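Non-reducing end alpha-L-arabinofuranosidase BoGH43B (Bacteroides ovatus, PDB 5JOZ) removes terminal non-reducing alpha-L-arabinofuranoside residues from xyloglucan side chains, converting S units to X units during xyloglucan degradation in the periplasm. Local coordinates at residues A[348-351]-A[357-360]; A[134-139]-A[152-157]; A[186-191]-A[275-280]. All coordinates share one frame; numbering follows the deposited sequence.

Interaction 1 (A[348-351]-A[357-360])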
loop_
_atom_site.group_PDB
_atom_site.type_symbol
_atom_site.label_atom_id
_atom_site.label_comp_id
_atom_site.label_asym_id
_atom_site.label_seq_id
_atom_site.Cartn_x
_atom_site.Cartn_y
_atom_site.Cartn_z
ATOM N N THR A 348 12.577 21.986 1.136
ATOM C CA THR A 348 13.107 22.452 2.405
ATOM C C THR A 348 14.501 21.860 2.592
ATOM O O THR A 348 15.017 21.183 1.698
ATOM C CB THR A 348 12.189 22.011 3.566
ATOM O OG1 THR A 348 12.233 20.585 3.705
ATOM C CG2 THR A 348 10.756 22.454 3.316
ATOM N N ALA A 349 15.102 22.122 3.753
ATOM C CA ALA A 349 16.344 21.445 4.183
ATOM C C ALA A 349 16.194 19.934 4.264
ATOM O O ALA A 349 17.164 19.209 4.029
ATOM C CB ALA A 349 16.802 21.976 5.539
ATOM N N ILE A 350 14.982 19.478 4.598
ATOM C CA ILE A 350 14.689 18.056 4.771
ATOM C C ILE A 350 14.952 17.315 3.457
ATOM O O ILE A 350 14.491 17.754 2.399
ATOM C CB ILE A 350 13.209 17.803 5.180
ATOM C CG1 ILE A 350 12.750 18.675 6.376
ATOM C CG2 ILE A 350 12.986 16.324 5.484
ATOM C CD1 ILE A 350 13.719 18.710 7.535
ATOM N N ASN A 351 15.728 16.234 3.531
ATOM C CA ASN A 351 15.789 15.208 2.468
ATOM C C ASN A 351 15.338 13.849 3.056
ATOM O O ASN A 351 14.647 13.831 4.080
ATOM C CB ASN A 351 17.171 15.176 1.773
ATOM C CG ASN A 351 18.331 14.834 2.714
ATOM O OD1 ASN A 351 18.176 14.169 3.742
ATOM N ND2 ASN A 351 19.523 15.292 2.340
ATOM N N SER A 357 9.192 14.619 7.137
ATOM C CA SER A 357 8.490 14.688 5.858
ATOM C C SER A 357 9.194 15.595 4.848
ATOM O O SER A 357 9.019 16.824 4.885
ATOM C CB SER A 357 7.054 15.145 6.079
ATOM O OG SER A 357 6.287 14.985 4.903
ATOM N N PRO A 358 9.975 14.992 3.920
ATOM C CA PRO A 358 10.544 15.763 2.823
ATOM C C PRO A 358 9.479 16.208 1.819
ATOM O O PRO A 358 8.417 15.596 1.741
ATOM C CB PRO A 358 11.522 14.784 2.169
ATOM C CG PRO A 358 11.052 13.432 2.545
ATOM C CD PRO A 358 10.208 13.543 3.764
ATOM N N SER A 359 9.763 17.267 1.067
ATOM C CA SER A 359 8.853 17.747 0.028
ATOM C C SER A 359 8.797 16.750 -1.164
ATOM O O SER A 359 9.422 16.937 -2.214
ATOM C CB SER A 359 9.254 19.156 -0.424
ATOM O OG SER A 359 9.445 20.014 0.698
ATOM N N PHE A 360 8.039 15.684 -0.953
ATOM C CA PHE A 360 7.891 14.586 -1.895
ATOM C C PHE A 360 6.403 14.319 -2.021
ATOM O O PHE A 360 5.695 14.294 -1.012
ATOM C CB PHE A 360 8.607 13.333 -1.368
ATOM C CG PHE A 360 8.334 12.080 -2.170
ATOM C CD1 PHE A 360 7.204 11.298 -1.918
ATOM C CD2 PHE A 360 9.219 11.667 -3.151
ATOM C CE1 PHE A 360 6.961 10.154 -2.642
ATOM C CE2 PHE A 360 8.984 10.519 -3.884
ATOM C CZ PHE A 360 7.852 9.763 -3.630
HETATM O O HOH W 1 9.891 19.290 3.480
HETATM O O HOH W 2 12.341 18.995 0.959
#
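I350 packs against P358 through one branch of its side chain. From CB, which lies 4.1 Å from P358 CA, the CG2 methyl runs anti to the backbone N and settles beside the proline, 3.6 Å from P358 N and 3.9 Å from P358 CB. The other branch, CG1 with CD1 at its tip, leads away from 357-360, and the side chain touches D356 in the intervening loop. The ring also meets backbone: P358 CB stands 3.8 Å from N351 O. At the other end the contact is polar and hydrated. T348 OG1 accepts I350 N at 3.1 Å, a bent bond (135°) that makes an ST turn, while T348 CG2 lies 3.8 Å from S359 OG. Water 1 joins T348 OG1 to S357 O and S359 OG; water 2 takes the amide hydrogens of T348 and S359 and donates to I350 O. S359 OG is also bonded to K346 O. A valine in place of T348 has no hydroxyl, and would probably leave I350 N without its acceptor and water 1 without one of its three partners. Within the C-terminal concanavalin A-like domain, this joins the loop after strand 343-345 to the start of strand 359-364, where S359 centres an inverse gamma turn. With no direct hydrogen bond between the segments, their polar fit probably depends on the two waters keeping their places, whereas I350 CG2 and P358 meet directly.

Interaction 2 (A[134-139]-A[152-157])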
loop_
_atom_site.group_PDB
_atom_site.type_symbol
_atom_site.label_atom_id
_atom_site.label_comp_id
_atom_site.label_asym_id
_atom_site.label_seq_id
_atom_site.Cartn_x
_atom_site.Cartn_y
_atom_site.Cartn_z
ATOM N N GLY A 134 -24.360 -9.535 18.458
ATOM C CA GLY A 134 -24.315 -8.220 19.116
ATOM C C GLY A 134 -23.058 -7.877 19.916
ATOM O O GLY A 134 -23.102 -7.016 20.794
ATOM N N LYS A 135 -21.941 -8.537 19.611
ATOM C CA LYS A 135 -20.658 -8.300 20.279
ATOM C C LYS A 135 -19.602 -7.959 19.245
ATOM O O LYS A 135 -19.651 -8.437 18.104
ATOM C CB LYS A 135 -20.186 -9.541 21.027
ATOM C CG LYS A 135 -21.155 -10.053 22.074
ATOM C CD LYS A 135 -20.551 -11.209 22.855
ATOM C CE LYS A 135 -21.484 -11.686 23.955
ATOM N NZ LYS A 135 -20.705 -12.343 25.036
ATOM N N MET A 136 -18.636 -7.150 19.663
ATOM C CA MET A 136 -17.506 -6.766 18.832
ATOM C C MET A 136 -16.274 -7.526 19.316
ATOM O O MET A 136 -15.644 -7.131 20.308
ATOM C CB MET A 136 -17.295 -5.256 18.920
ATOM C CG MET A 136 -16.092 -4.713 18.172
ATOM S SD MET A 136 -16.080 -2.920 18.322
ATOM C CE MET A 136 -14.380 -2.519 17.937
ATOM N N TYR A 137 -15.941 -8.613 18.607
ATOM C CA TYR A 137 -14.781 -9.447 18.937
ATOM C C TYR A 137 -13.482 -8.813 18.447
ATOM O O TYR A 137 -13.455 -8.203 17.386
ATOM C CB TYR A 137 -14.920 -10.861 18.350
ATOM C CG TYR A 137 -15.906 -11.716 19.090
ATOM C CD1 TYR A 137 -15.496 -12.510 20.156
ATOM C CD2 TYR A 137 -17.251 -11.742 18.725
ATOM C CE1 TYR A 137 -16.405 -13.290 20.852
ATOM C CE2 TYR A 137 -18.165 -12.534 19.411
ATOM C CZ TYR A 137 -17.732 -13.296 20.476
ATOM O OH TYR A 137 -18.614 -14.081 21.162
ATOM N N PHE A 138 -12.423 -8.971 19.236
ATOM C CA PHE A 138 -11.073 -8.501 18.909
ATOM C C PHE A 138 -10.225 -9.753 18.930
ATOM O O PHE A 138 -10.170 -10.428 19.949
ATOM C CB PHE A 138 -10.569 -7.485 19.952
ATOM C CG PHE A 138 -9.121 -7.050 19.772
ATOM C CD1 PHE A 138 -8.060 -7.850 20.223
ATOM C CD2 PHE A 138 -8.817 -5.813 19.199
ATOM C CE1 PHE A 138 -6.737 -7.445 20.075
ATOM C CE2 PHE A 138 -7.489 -5.399 19.046
ATOM C CZ PHE A 138 -6.445 -6.216 19.484
ATOM N N LEU A 139 -9.589 -10.058 17.799
ATOM C CA LEU A 139 -8.686 -11.176 17.679
ATOM C C LEU A 139 -7.327 -10.618 17.243
ATOM O O LEU A 139 -7.257 -9.785 16.334
ATOM C CB LEU A 139 -9.262 -12.169 16.674
ATOM C CG LEU A 139 -8.461 -13.425 16.316
ATOM C CD1 LEU A 139 -8.322 -14.365 17.500
ATOM C CD2 LEU A 139 -9.117 -14.144 15.149
ATOM N N MET A 152 -15.185 -6.172 23.052
ATOM C CA MET A 152 -14.850 -4.765 23.061
ATOM C C MET A 152 -16.140 -3.956 22.956
ATOM O O MET A 152 -17.077 -4.355 22.259
ATOM C CB MET A 152 -13.919 -4.497 21.870
ATOM C CG MET A 152 -13.049 -3.254 21.949
ATOM S SD MET A 152 -11.920 -3.153 20.538
ATOM C CE MET A 152 -10.366 -3.624 21.293
ATOM N N ASP A 153 -16.192 -2.843 23.681
ATOM C CA ASP A 153 -17.300 -1.892 23.596
ATOM C C ASP A 153 -17.058 -1.002 22.374
ATOM O O ASP A 153 -16.030 -0.320 22.318
ATOM C CB ASP A 153 -17.371 -1.042 24.873
ATOM C CG ASP A 153 -18.367 0.109 24.776
ATOM O OD1 ASP A 153 -19.573 -0.120 24.548
ATOM O OD2 ASP A 153 -17.932 1.257 24.947
ATOM N N PRO A 154 -17.993 -1.004 21.396
ATOM C CA PRO A 154 -17.836 -0.161 20.193
ATOM C C PRO A 154 -17.591 1.331 20.451
ATOM O O PRO A 154 -16.822 1.954 19.726
ATOM C CB PRO A 154 -19.171 -0.345 19.456
ATOM C CG PRO A 154 -19.685 -1.666 19.907
ATOM C CD PRO A 154 -19.207 -1.846 21.317
ATOM N N GLU A 155 -18.236 1.877 21.480
ATOM C CA GLU A 155 -18.216 3.319 21.756
ATOM C C GLU A 155 -16.858 3.782 22.297
ATOM O O GLU A 155 -16.327 4.798 21.854
ATOM C CB GLU A 155 -19.315 3.687 22.770
ATOM C CG GLU A 155 -20.749 3.298 22.380
ATOM C CD GLU A 155 -21.514 4.365 21.601
ATOM O OE1 GLU A 155 -21.052 5.528 21.530
ATOM O OE2 GLU A 155 -22.602 4.033 21.066
ATOM N N THR A 156 -16.304 3.022 23.240
ATOM C CA THR A 156 -15.130 3.444 24.008
ATOM C C THR A 156 -13.815 2.741 23.645
ATOM O O THR A 156 -12.739 3.237 23.999
ATOM C CB THR A 156 -15.387 3.264 25.527
ATOM O OG1 THR A 156 -15.611 1.878 25.830
ATOM C CG2 THR A 156 -16.601 4.104 25.984
ATOM N N GLY A 157 -13.895 1.591 22.970
ATOM C CA GLY A 157 -12.712 0.764 22.676
ATOM C C GLY A 157 -12.149 -0.035 23.849
ATOM O O GLY A 157 -11.050 -0.602 23.751
#
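M136 and M152 cross at a slant, thioether to thioether, and their torsions decide what each touches. M136 carries CG anti to its backbone N (chi1 176°); the extended chain that follows brings SD to P154, 3.8 Å from P154 CA, and its CE ends 3.6 Å from M152 SD. M152 also starts out extended but bends at chi3 (-105°), which turns its CE to within 3.4 Å of F138 CD2. The approach to the ring is oblique: M152 SD lies 5.5 Å from the F138 ring centroid, 63° off the normal, a Met-aromatic contact. Backbone support is slight, because M152 N reaches M136 O at 2.9 Å only in a weak, bent bond. Just beyond, D153 OD2 shapes the turn as an Asx motif, taking T156 N from above the carboxylate plane and T156 OG1, at 2.6 Å, on its anti lone pair. M136, F138 and M152 lie on one four-stranded antiparallel sheet, consistent with a blade of the five-bladed propeller of family 43, and P154 in the loop leading to strand 159-168. Strand 128-132 lends I129 and F131 to M136, while strand 159-168 supplies F159, edge-to-face with F138 and touching M152.

Interaction 3 (A[186-191]-A[275-280])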
loop_
_atom_site.group_PDB
_atom_site.type_symbol
_atom_site.label_atom_id
_atom_site.label_comp_id
_atom_site.label_asym_id
_atom_site.label_seq_id
_atom_site.Cartn_x
_atom_site.Cartn_y
_atom_site.Cartn_z
ATOM N N TYR A 186 -20.011 -23.241 13.280
ATOM C CA TYR A 186 -18.683 -23.048 13.882
ATOM C C TYR A 186 -18.138 -21.621 13.854
ATOM O O TYR A 186 -18.503 -20.818 13.003
ATOM C CB TYR A 186 -17.673 -23.959 13.193
ATOM C CG TYR A 186 -18.095 -25.399 13.113
ATOM C CD1 TYR A 186 -17.861 -26.289 14.179
ATOM C CD2 TYR A 186 -18.716 -25.889 11.962
ATOM C CE1 TYR A 186 -18.253 -27.630 14.097
ATOM C CE2 TYR A 186 -19.104 -27.219 11.867
ATOM C CZ TYR A 186 -18.879 -28.086 12.928
ATOM O OH TYR A 186 -19.281 -29.393 12.788
ATOM N N TYR A 187 -17.273 -21.321 14.817
ATOM C CA TYR A 187 -16.454 -20.112 14.806
ATOM C C TYR A 187 -15.130 -20.505 14.171
ATOM O O TYR A 187 -14.563 -21.527 14.546
ATOM C CB TYR A 187 -16.210 -19.590 16.222
ATOM C CG TYR A 187 -17.460 -19.100 16.894
ATOM C CD1 TYR A 187 -18.271 -19.967 17.628
ATOM C CD2 TYR A 187 -17.851 -17.774 16.780
ATOM C CE1 TYR A 187 -19.431 -19.514 18.241
ATOM C CE2 TYR A 187 -19.002 -17.310 17.388
ATOM C CZ TYR A 187 -19.786 -18.185 18.119
ATOM O OH TYR A 187 -20.928 -17.720 18.699
ATOM N N TYR A 188 -14.657 -19.703 13.211
ATOM C CA TYR A 188 -13.442 -19.995 12.462
ATOM C C TYR A 188 -12.408 -18.926 12.697
ATOM O O TYR A 188 -12.729 -17.740 12.690
ATOM C CB TYR A 188 -13.713 -20.027 10.957
ATOM C CG TYR A 188 -14.521 -21.192 10.464
ATOM C CD1 TYR A 188 -15.908 -21.164 10.510
ATOM C CD2 TYR A 188 -13.906 -22.305 9.902
ATOM C CE1 TYR A 188 -16.659 -22.220 10.030
ATOM C CE2 TYR A 188 -14.650 -23.365 9.422
ATOM C CZ TYR A 188 -16.026 -23.316 9.491
ATOM O OH TYR A 188 -16.776 -24.362 9.034
ATOM N N ILE A 189 -11.166 -19.359 12.875
ATOM C CA ILE A 189 -9.999 -18.495 12.895
ATOM C C ILE A 189 -9.181 -18.868 11.666
ATOM O O ILE A 189 -8.646 -19.973 11.583
ATOM C CB ILE A 189 -9.155 -18.678 14.178
ATOM C CG1 ILE A 189 -9.919 -18.119 15.379
ATOM C CG2 ILE A 189 -7.798 -17.975 14.047
ATOM C CD1 ILE A 189 -9.289 -18.431 16.723
ATOM N N MET A 190 -9.112 -17.943 10.709
ATOM C CA MET A 190 -8.329 -18.112 9.493
ATOM C C MET A 190 -7.118 -17.209 9.657
ATOM O O MET A 190 -7.245 -16.072 10.100
ATOM C CB MET A 190 -9.161 -17.702 8.277
ATOM C CG MET A 190 -8.541 -18.052 6.922
ATOM S SD MET A 190 -9.500 -17.448 5.509
ATOM C CE MET A 190 -9.265 -15.678 5.669
ATOM N N SER A 191 -5.944 -17.704 9.304
ATOM C CA SER A 191 -4.712 -16.968 9.577
ATOM C C SER A 191 -3.629 -17.287 8.553
ATOM O O SER A 191 -3.778 -18.186 7.729
ATOM C CB SER A 191 -4.232 -17.310 10.990
ATOM O OG SER A 191 -4.005 -18.704 11.106
ATOM N N VAL A 275 -13.601 -19.198 -3.145
ATOM C CA VAL A 275 -13.449 -20.121 -2.027
ATOM C C VAL A 275 -14.604 -21.112 -2.080
ATOM O O VAL A 275 -15.759 -20.720 -2.174
ATOM C CB VAL A 275 -13.481 -19.353 -0.685
ATOM C CG1 VAL A 275 -13.452 -20.307 0.509
ATOM C CG2 VAL A 275 -12.321 -18.377 -0.622
ATOM N N THR A 276 -14.284 -22.394 -2.008
ATOM C CA THR A 276 -15.282 -23.462 -2.043
ATOM C C THR A 276 -15.286 -24.215 -0.722
ATOM O O THR A 276 -14.237 -24.549 -0.221
ATOM C CB THR A 276 -14.934 -24.433 -3.163
ATOM O OG1 THR A 276 -14.679 -23.672 -4.349
ATOM C CG2 THR A 276 -16.076 -25.432 -3.402
ATOM N N TRP A 277 -16.467 -24.469 -0.174
ATOM C CA TRP A 277 -16.616 -25.247 1.060
ATOM C C TRP A 277 -16.895 -26.697 0.732
ATOM O O TRP A 277 -17.770 -26.981 -0.079
ATOM C CB TRP A 277 -17.763 -24.687 1.895
ATOM C CG TRP A 277 -17.484 -23.299 2.336
ATOM C CD1 TRP A 277 -17.709 -22.167 1.635
ATOM C CD2 TRP A 277 -16.887 -22.896 3.570
ATOM N NE1 TRP A 277 -17.317 -21.079 2.363
ATOM C CE2 TRP A 277 -16.800 -21.493 3.550
ATOM C CE3 TRP A 277 -16.428 -23.585 4.695
ATOM C CZ2 TRP A 277 -16.278 -20.757 4.611
ATOM C CZ3 TRP A 277 -15.903 -22.856 5.752
ATOM C CH2 TRP A 277 -15.828 -21.452 5.702
ATOM N N ASP A 278 -16.140 -27.610 1.342
ATOM C CA ASP A 278 -16.361 -29.045 1.145
ATOM C C ASP A 278 -17.512 -29.536 2.038
ATOM O O ASP A 278 -18.068 -28.773 2.841
ATOM C CB ASP A 278 -15.066 -29.855 1.340
ATOM C CG ASP A 278 -14.638 -30.005 2.800
ATOM O OD1 ASP A 278 -15.325 -29.541 3.731
ATOM O OD2 ASP A 278 -13.571 -30.612 3.018
ATOM N N ALA A 279 -17.843 -30.816 1.901
ATOM C CA ALA A 279 -18.998 -31.418 2.573
ATOM C C ALA A 279 -18.973 -31.338 4.109
ATOM O O ALA A 279 -20.030 -31.263 4.730
ATOM C CB ALA A 279 -19.173 -32.863 2.108
ATOM N N ASP A 280 -17.780 -31.339 4.702
ATOM C CA ASP A 280 -17.612 -31.242 6.154
ATOM C C ASP A 280 -17.545 -29.792 6.681
ATOM O O ASP A 280 -17.375 -29.582 7.878
ATOM C CB ASP A 280 -16.363 -32.022 6.592
ATOM C CG ASP A 280 -16.426 -33.512 6.211
ATOM O OD1 ASP A 280 -17.519 -34.121 6.284
ATOM O OD2 ASP A 280 -15.371 -34.082 5.848
#
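The Y188 ring receives the edge of the W277 indole on one face: W277 CH2 sits 4.2 Å above the tyrosine plane, displaced toward the rim. For the tryptophan, Y188 CE2 lies at the edge, in the indole plane. The planes meet at 71° and the centroids of the Y188 ring and the W277 six-membered ring are 5.4 Å apart, which defines a T-shaped stack. Contact is made chiefly by W277 CZ3, 3.8 Å from Y188 CZ and 3.7 Å from Y188 OH. Both side chains set out toward the other segment at CB, each with CG beside its own backbone N (chi1 -70° for Y188, -63° for W277), and together they span the 12.9 Å between Y188 CA and W277 CA. The backbones are that far apart because strands 186-193 and 269-277 belong to separate four-stranded sheets, consecutive blades of the five-bladed beta-propeller expected of family 43; the stack therefore bridges blades. I183, from the first of these sheets, touches both rings, and W249 adds a second edge-to-face partner to W277. The phenol is fixed at its polar end, where Y188 OH hydrogen-bonds to G281 O and more weakly to R206 NH1. R206 also bonds D280 O and makes a cation-pi contact with Y186.

Along the chain the order is interaction 2, interaction 3, interaction 1, each closing before the next opens. Interactions 2 and 3 share the family 43 catalytic region; their centres are 24 Å apart, and they meet where L139 CD2 packs 4.1 Å from I189 CG1, joining the sheet of 128-168 to that of 176-216. Interaction 2 is the one near an annotated site, the F138 side chain lying about 9 Å from that of D126, inferred to tune the catalytic acid. Interaction 1 belongs to the C-terminal concanavalin A-like domain, its centre 40 and 48 Å from those of interactions 2 and 3. The contacts thus sample one joined neighbourhood of the probable propeller and a separate C-terminal domain.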